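Local coordinates for binding domain (Hc) of Paraclostridial Mosquitocidal Protein 1 (Paraclostridium bifermentans, PDB 6HOX) that serves as the receptor-binding part of a botulinum-like neurotoxin that specifically targets Anopheles mosquitoes, directing the toxin to host nerve cells, at residues P274-Y279 / Y289-R294; D313-K318 / F339-N344. All blocks are in the same frame, centred on the assembly; numbering follows the deposited sequence.

Interaction 1 of 2, residues P274-Y279 / Y289-R294; sequences PLRSTY and YISRMR
Two first torsions bring Tyr289 and Arg276 together: CG of Tyr289 sits between its own backbone N and carbonyl carbon (chi1 68°), while CG of Arg276 stands anti to its carbonyl carbon (chi1 -61°). The two side chains then run side by side in the same direction. CB of Arg276 lies over one face of the phenol ring, 4.0 Å from the centroid of the Tyr289 ring, which is CH-pi geometry. Farther out, the guanidinium plane is turned 33° from the ring, and Tyr289 OH sits above it, offset toward the rim. The 3.4 Å between Arg276 NE and Tyr289 OH has too poor an angle for a hydrogen bond; the guanidinium instead forms its salt bridge through NE with Asp313. CB and CG2 of Thr278 reach the CE1 side of the same ring.

Beneath these side chains the backbones pair reciprocally. Arg276 N donates to Tyr289 O at 2.8 Å, and Tyr289 N returns a bond to Arg276 O. A third bond, from Ser291 N to Pro274 O (3.0 Å), extends the ladder by one step. Leu275 and Ile290 form the intervening non-hydrogen-bonded pair, and their CD1 atoms meet at 4.1 Å on the sheet face away from Arg276. Where the ladder ends, CG of Pro274 rests on Ser291 CB at 3.7 Å and its CD on the carbonyl oxygen of Arg292. The segments pair two strands of an antiparallel beta hairpin, 275-280 and 285-291, at the end remote from its turn, in the trefoil-type C-terminal receptor-binding region of a clostridial neurotoxin.

Interaction 2 of 2, residues D313-K318 / F339-N344; sequences DVEKVK and FENYGN
Glu340 meets Lys318, and Glu315 meets Phe339 and Asn341; these two glutamates, then Phe339, bury the most surface, each by a different chemistry. Glu340 lays its carboxylate against the aliphatic chain of Lys318, which it crosses at about a right angle: OE2 approaches Lys318 CD at 3.3 Å. The bend at chi2 (-65°) helps turn CD toward that chain, yet the salt bridge from Lys318 NZ to Glu340 OE1 is long, at 3.6 Å. The backbone ties the same residue more directly, Glu340 N donating to Lys316 O at 3.1 Å.

Glu315 is buried and curls back at chi2. Its CB and CG touch the CD2 and CE2 atoms of Phe339, while OE1 lies in the plane of that ring at its edge. OE1 also faces Asn341 ND2 at 2.9 Å, with the carboxylate and amide planes 54° apart; that ND2 gives a weak bond to Val314 O. The second oxygen, OE2, approaches Tyr342 CE2 and has a probable, very short hydrogen bond with Ser277 OG, outside the contact.

Phe339 closes the apolar side. Val317 CG1 stands over the centre of its ring, 4.0 Å from the Phe339 centroid and 7° off the normal; the two residues are a non-hydrogen-bonded antiparallel pair, their side chains on the same face of the sheet. Leu275 packs against both.

Past the direct bond of Glu340 N, the link from Asn341 N to Lys316 O runs through a water, which accepts from Asn341 N at 2.9 Å; its approach to Glu315 OE1 is implausibly short and doubtful in detail. The groups near the buried carboxylate, Asn341, Ser277 and the water, are neutral, which could raise its pKa, whereas the Lys318 pair probably contributes only a modest electrostatic attraction.

Interaction 1 comes first along the chain and both segments of interaction 2 follow it; their centres lie 13 Å apart on the same side of the chain's centre, in the C-terminal receptor-binding region. Interaction 1 joins the hairpin strands 275-280 and 285-291; interaction 2 sets strand 316-320 against the end of strand 333-339 and the turn that follows. They touch directly: Ser277 OG probably hydrogen-bonds Tyr342 OH at 2.6 Å and Glu315 OE2 at 2.4 Å, the latter unusually short and its exact value doubtful. A salt bridge from Arg276 to Asp313 and a backbone bond between Leu275 and Glu315 add to the join, so the first hairpin strand links both contacts.

Interaction 1 of 2, residues P274-Y279 / Y289-R294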
loop_
_atom_site.group_PDB
_atom_site.type_symbol
_atom_site.label_atom_id
_atom_site.label_comp_id
_atom_site.label_asym_id
_atom_site.label_seq_id
_atom_site.Cartn_x
_atom_site.Cartn_y
_atom_site.Cartn_z
ATOM N N PRO A 274 12.386 2.720 -15.995
ATOM C CA PRO A 274 12.935 3.892 -15.307
ATOM C C PRO A 274 12.695 5.201 -16.080
ATOM O O PRO A 274 12.861 5.227 -17.291
ATOM C CB PRO A 274 14.437 3.563 -15.253
ATOM C CG PRO A 274 14.686 2.755 -16.510
ATOM C CD PRO A 274 13.423 1.927 -16.679
ATOM N N LEU A 275 12.307 6.269 -15.374
ATOM C CA LEU A 275 12.181 7.592 -15.981
ATOM C C LEU A 275 13.600 8.109 -16.245
ATOM O O LEU A 275 14.423 8.240 -15.326
ATOM C CB LEU A 275 11.384 8.517 -15.056
ATOM C CG LEU A 275 11.295 9.990 -15.455
ATOM C CD1 LEU A 275 10.377 10.202 -16.645
ATOM C CD2 LEU A 275 10.811 10.822 -14.288
ATOM N N ARG A 276 13.880 8.357 -17.528
ATOM C CA ARG A 276 15.176 8.872 -17.991
ATOM C C ARG A 276 14.934 10.171 -18.780
ATOM O O ARG A 276 13.782 10.580 -18.989
ATOM C CB ARG A 276 15.903 7.793 -18.803
ATOM C CG ARG A 276 16.203 6.522 -18.018
ATOM C CD ARG A 276 16.852 5.428 -18.853
ATOM N NE ARG A 276 18.159 5.842 -19.351
ATOM C CZ ARG A 276 19.009 5.056 -20.003
ATOM N NH1 ARG A 276 18.663 3.807 -20.276
ATOM N NH2 ARG A 276 20.195 5.518 -20.370
ATOM N N SER A 277 16.029 10.828 -19.180
ATOM C CA SER A 277 15.965 12.012 -20.040
ATOM C C SER A 277 17.110 11.990 -21.057
ATOM O O SER A 277 18.152 11.380 -20.844
ATOM C CB SER A 277 15.985 13.282 -19.245
ATOM O OG SER A 277 17.223 13.442 -18.582
ATOM N N THR A 278 16.878 12.670 -22.177
ATOM C CA THR A 278 17.790 12.695 -23.296
ATOM C C THR A 278 17.755 14.099 -23.916
ATOM O O THR A 278 16.671 14.638 -24.220
ATOM C CB THR A 278 17.435 11.595 -24.304
ATOM O OG1 THR A 278 18.440 11.592 -25.321
ATOM C CG2 THR A 278 16.075 11.779 -24.940
ATOM N N TYR A 279 18.946 14.682 -24.079
ATOM C CA TYR A 279 19.115 15.947 -24.750
ATOM C C TYR A 279 19.057 15.707 -26.260
ATOM O O TYR A 279 19.867 14.966 -26.797
ATOM C CB TYR A 279 20.434 16.598 -24.331
ATOM C CG TYR A 279 20.670 17.946 -24.956
ATOM C CD1 TYR A 279 19.807 19.002 -24.718
ATOM C CD2 TYR A 279 21.747 18.164 -25.797
ATOM C CE1 TYR A 279 20.012 20.243 -25.294
ATOM C CE2 TYR A 279 21.967 19.398 -26.383
ATOM C CZ TYR A 279 21.098 20.441 -26.129
ATOM O OH TYR A 279 21.314 21.651 -26.706
ATOM N N TYR A 289 11.655 10.447 -20.796
ATOM C CA TYR A 289 10.985 9.290 -21.382
ATOM C C TYR A 289 11.008 8.127 -20.376
ATOM O O TYR A 289 11.828 8.108 -19.458
ATOM C CB TYR A 289 11.635 8.932 -22.727
ATOM C CG TYR A 289 13.042 8.395 -22.633
ATOM C CD1 TYR A 289 14.124 9.247 -22.494
ATOM C CD2 TYR A 289 13.292 7.033 -22.664
ATOM C CE1 TYR A 289 15.418 8.766 -22.389
ATOM C CE2 TYR A 289 14.583 6.533 -22.563
ATOM C CZ TYR A 289 15.649 7.403 -22.424
ATOM O OH TYR A 289 16.924 6.911 -22.326
ATOM N N ILE A 290 10.077 7.176 -20.531
ATOM C CA ILE A 290 10.132 5.926 -19.771
ATOM C C ILE A 290 10.906 4.912 -20.617
ATOM O O ILE A 290 10.567 4.658 -21.765
ATOM C CB ILE A 290 8.734 5.401 -19.384
ATOM C CG1 ILE A 290 7.900 6.449 -18.647
ATOM C CG2 ILE A 290 8.851 4.138 -18.539
ATOM C CD1 ILE A 290 8.359 6.686 -17.227
ATOM N N SER A 291 11.968 4.362 -20.031
ATOM C CA SER A 291 12.786 3.377 -20.684
ATOM C C SER A 291 12.113 2.006 -20.586
ATOM O O SER A 291 11.116 1.852 -19.888
ATOM C CB SER A 291 14.156 3.366 -20.086
ATOM O OG SER A 291 15.070 2.704 -20.938
ATOM N N ARG A 292 12.690 1.012 -21.267
ATOM C CA ARG A 292 12.137 -0.342 -21.266
ATOM C C ARG A 292 12.135 -0.897 -19.833
ATOM O O ARG A 292 12.962 -0.527 -18.996
ATOM C CB ARG A 292 12.888 -1.244 -22.256
ATOM C CG ARG A 292 14.387 -1.368 -22.012
ATOM C CD ARG A 292 15.042 -2.411 -22.912
ATOM N NE ARG A 292 15.375 -1.931 -24.260
ATOM C CZ ARG A 292 14.843 -2.396 -25.395
ATOM N NH1 ARG A 292 13.888 -3.310 -25.358
ATOM N NH2 ARG A 292 15.271 -1.949 -26.563
ATOM N N MET A 293 11.178 -1.792 -19.577
ATOM C CA MET A 293 10.969 -2.465 -18.298
ATOM C C MET A 293 12.262 -3.180 -17.878
ATOM O O MET A 293 12.819 -3.954 -18.641
ATOM C CB MET A 293 9.832 -3.482 -18.455
ATOM C CG MET A 293 9.524 -4.301 -17.204
ATOM S SD MET A 293 8.067 -3.712 -16.313
ATOM C CE MET A 293 6.775 -4.091 -17.496
ATOM N N ARG A 294 12.749 -2.883 -16.671
ATOM C CA ARG A 294 13.826 -3.631 -16.036
ATOM C C ARG A 294 13.231 -4.484 -14.909
ATOM O O ARG A 294 12.430 -3.978 -14.126
ATOM C CB ARG A 294 14.902 -2.685 -15.494
ATOM C CG ARG A 294 15.579 -1.814 -16.546
ATOM C CD ARG A 294 16.593 -0.849 -15.945
ATOM N NE ARG A 294 17.790 -1.550 -15.506
ATOM C CZ ARG A 294 18.199 -1.693 -14.248
ATOM N NH1 ARG A 294 17.597 -1.058 -13.253
ATOM N NH2 ARG A 294 19.214 -2.496 -13.994
#

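Interaction 2 of 2, residues D313-K318 / F339-N344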
loop_
_atom_site.group_PDB
_atom_site.type_symbol
_atom_site.label_atom_id
_atom_site.label_comp_id
_atom_site.label_asym_id
_atom_site.label_seq_id
_atom_site.Cartn_x
_atom_site.Cartn_y
_atom_site.Cartn_z
ATOM N N ASP A 313 21.114 6.163 -14.610
ATOM C CA ASP A 313 20.855 7.589 -14.873
ATOM C C ASP A 313 19.386 7.940 -14.581
ATOM O O ASP A 313 18.934 9.018 -15.012
ATOM C CB ASP A 313 21.231 7.980 -16.312
ATOM C CG ASP A 313 20.318 7.423 -17.398
ATOM O OD1 ASP A 313 19.432 6.630 -17.069
ATOM O OD2 ASP A 313 20.508 7.789 -18.579
ATOM N N VAL A 314 18.660 7.053 -13.868
ATOM C CA VAL A 314 17.261 7.276 -13.525
ATOM C C VAL A 314 17.093 8.695 -12.976
ATOM O O VAL A 314 17.882 9.147 -12.193
ATOM C CB VAL A 314 16.714 6.242 -12.521
ATOM C CG1 VAL A 314 17.358 6.378 -11.154
ATOM C CG2 VAL A 314 15.193 6.335 -12.415
ATOM N N GLU A 315 16.021 9.363 -13.393
ATOM C CA GLU A 315 15.714 10.712 -12.949
ATOM C C GLU A 315 14.948 10.657 -11.631
ATOM O O GLU A 315 13.839 10.122 -11.584
ATOM C CB GLU A 315 14.853 11.442 -13.980
ATOM C CG GLU A 315 15.527 11.591 -15.332
ATOM C CD GLU A 315 16.750 12.489 -15.363
ATOM O OE1 GLU A 315 16.974 13.240 -14.394
ATOM O OE2 GLU A 315 17.463 12.446 -16.371
ATOM N N LYS A 316 15.530 11.251 -10.588
ATOM C CA LYS A 316 14.811 11.521 -9.357
ATOM C C LYS A 316 14.013 12.823 -9.533
ATOM O O LYS A 316 14.495 13.740 -10.197
ATOM C CB LYS A 316 15.795 11.627 -8.189
ATOM C CG LYS A 316 16.619 10.370 -7.949
ATOM C CD LYS A 316 15.890 9.338 -7.124
ATOM C CE LYS A 316 16.008 9.593 -5.637
ATOM N NZ LYS A 316 14.781 9.200 -4.908
ATOM N N VAL A 317 12.818 12.892 -8.920
ATOM C CA VAL A 317 11.948 14.098 -8.958
ATOM C C VAL A 317 11.483 14.494 -7.549
ATOM O O VAL A 317 11.378 13.677 -6.637
ATOM C CB VAL A 317 10.732 13.905 -9.885
ATOM C CG1 VAL A 317 11.141 13.415 -11.261
ATOM C CG2 VAL A 317 9.688 12.965 -9.285
ATOM N N LYS A 318 11.163 15.778 -7.412
ATOM C CA LYS A 318 10.475 16.320 -6.260
ATOM C C LYS A 318 9.270 17.102 -6.760
ATOM O O LYS A 318 9.373 17.791 -7.808
ATOM C CB LYS A 318 11.362 17.295 -5.484
ATOM C CG LYS A 318 12.434 16.646 -4.634
ATOM C CD LYS A 318 13.148 17.631 -3.748
ATOM C CE LYS A 318 14.134 16.962 -2.817
ATOM N NZ LYS A 318 14.900 17.974 -2.059
ATOM N N PHE A 339 13.118 18.022 -11.662
ATOM C CA PHE A 339 14.078 16.982 -11.904
ATOM C C PHE A 339 15.382 17.316 -11.168
ATOM O O PHE A 339 16.132 18.189 -11.590
ATOM C CB PHE A 339 14.249 16.820 -13.410
ATOM C CG PHE A 339 13.137 16.038 -14.049
ATOM C CD1 PHE A 339 11.822 16.477 -13.974
ATOM C CD2 PHE A 339 13.405 14.857 -14.721
ATOM C CE1 PHE A 339 10.795 15.743 -14.556
ATOM C CE2 PHE A 339 12.376 14.123 -15.295
ATOM C CZ PHE A 339 11.077 14.568 -15.210
ATOM N N GLU A 340 15.638 16.570 -10.089
ATOM C CA GLU A 340 16.717 16.773 -9.134
ATOM C C GLU A 340 18.106 16.632 -9.786
ATOM O O GLU A 340 19.056 17.295 -9.353
ATOM C CB GLU A 340 16.582 15.760 -7.992
ATOM C CG GLU A 340 15.362 15.991 -7.106
ATOM C CD GLU A 340 15.384 17.299 -6.322
ATOM O OE1 GLU A 340 16.197 17.406 -5.374
ATOM O OE2 GLU A 340 14.590 18.214 -6.662
ATOM N N ASN A 341 18.236 15.755 -10.784
ATOM C CA ASN A 341 19.508 15.546 -11.499
ATOM C C ASN A 341 19.975 16.859 -12.155
ATOM O O ASN A 341 21.158 17.067 -12.338
ATOM C CB ASN A 341 19.418 14.462 -12.580
ATOM C CG ASN A 341 19.318 13.045 -12.047
ATOM O OD1 ASN A 341 19.348 12.810 -10.842
ATOM N ND2 ASN A 341 19.192 12.088 -12.950
ATOM N N TYR A 342 19.028 17.725 -12.520
ATOM C CA TYR A 342 19.300 18.958 -13.248
ATOM C C TYR A 342 19.286 20.185 -12.333
ATOM O O TYR A 342 19.776 21.245 -12.715
ATOM C CB TYR A 342 18.263 19.150 -14.352
ATOM C CG TYR A 342 18.374 18.166 -15.486
ATOM C CD1 TYR A 342 19.237 18.408 -16.541
ATOM C CD2 TYR A 342 17.624 16.998 -15.517
ATOM C CE1 TYR A 342 19.343 17.527 -17.604
ATOM C CE2 TYR A 342 17.723 16.099 -16.567
ATOM C CZ TYR A 342 18.589 16.368 -17.614
ATOM O OH TYR A 342 18.712 15.527 -18.672
ATOM N N GLY A 343 18.644 20.074 -11.175
ATOM C CA GLY A 343 18.638 21.128 -10.193
ATOM C C GLY A 343 17.542 22.156 -10.422
ATOM O O GLY A 343 16.879 22.541 -9.473
ATOM N N ASN A 344 17.365 22.628 -11.660
ATOM C CA ASN A 344 16.492 23.789 -11.909
ATOM C C ASN A 344 15.500 23.546 -13.062
ATOM O O ASN A 344 14.824 24.491 -13.503
ATOM C CB ASN A 344 17.329 25.048 -12.169
ATOM C CG ASN A 344 18.137 24.982 -13.453
ATOM O OD1 ASN A 344 18.511 23.903 -13.912
ATOM N ND2 ASN A 344 18.415 26.136 -14.043
HETATM O O HOH W 1 16.253 14.250 -12.300
#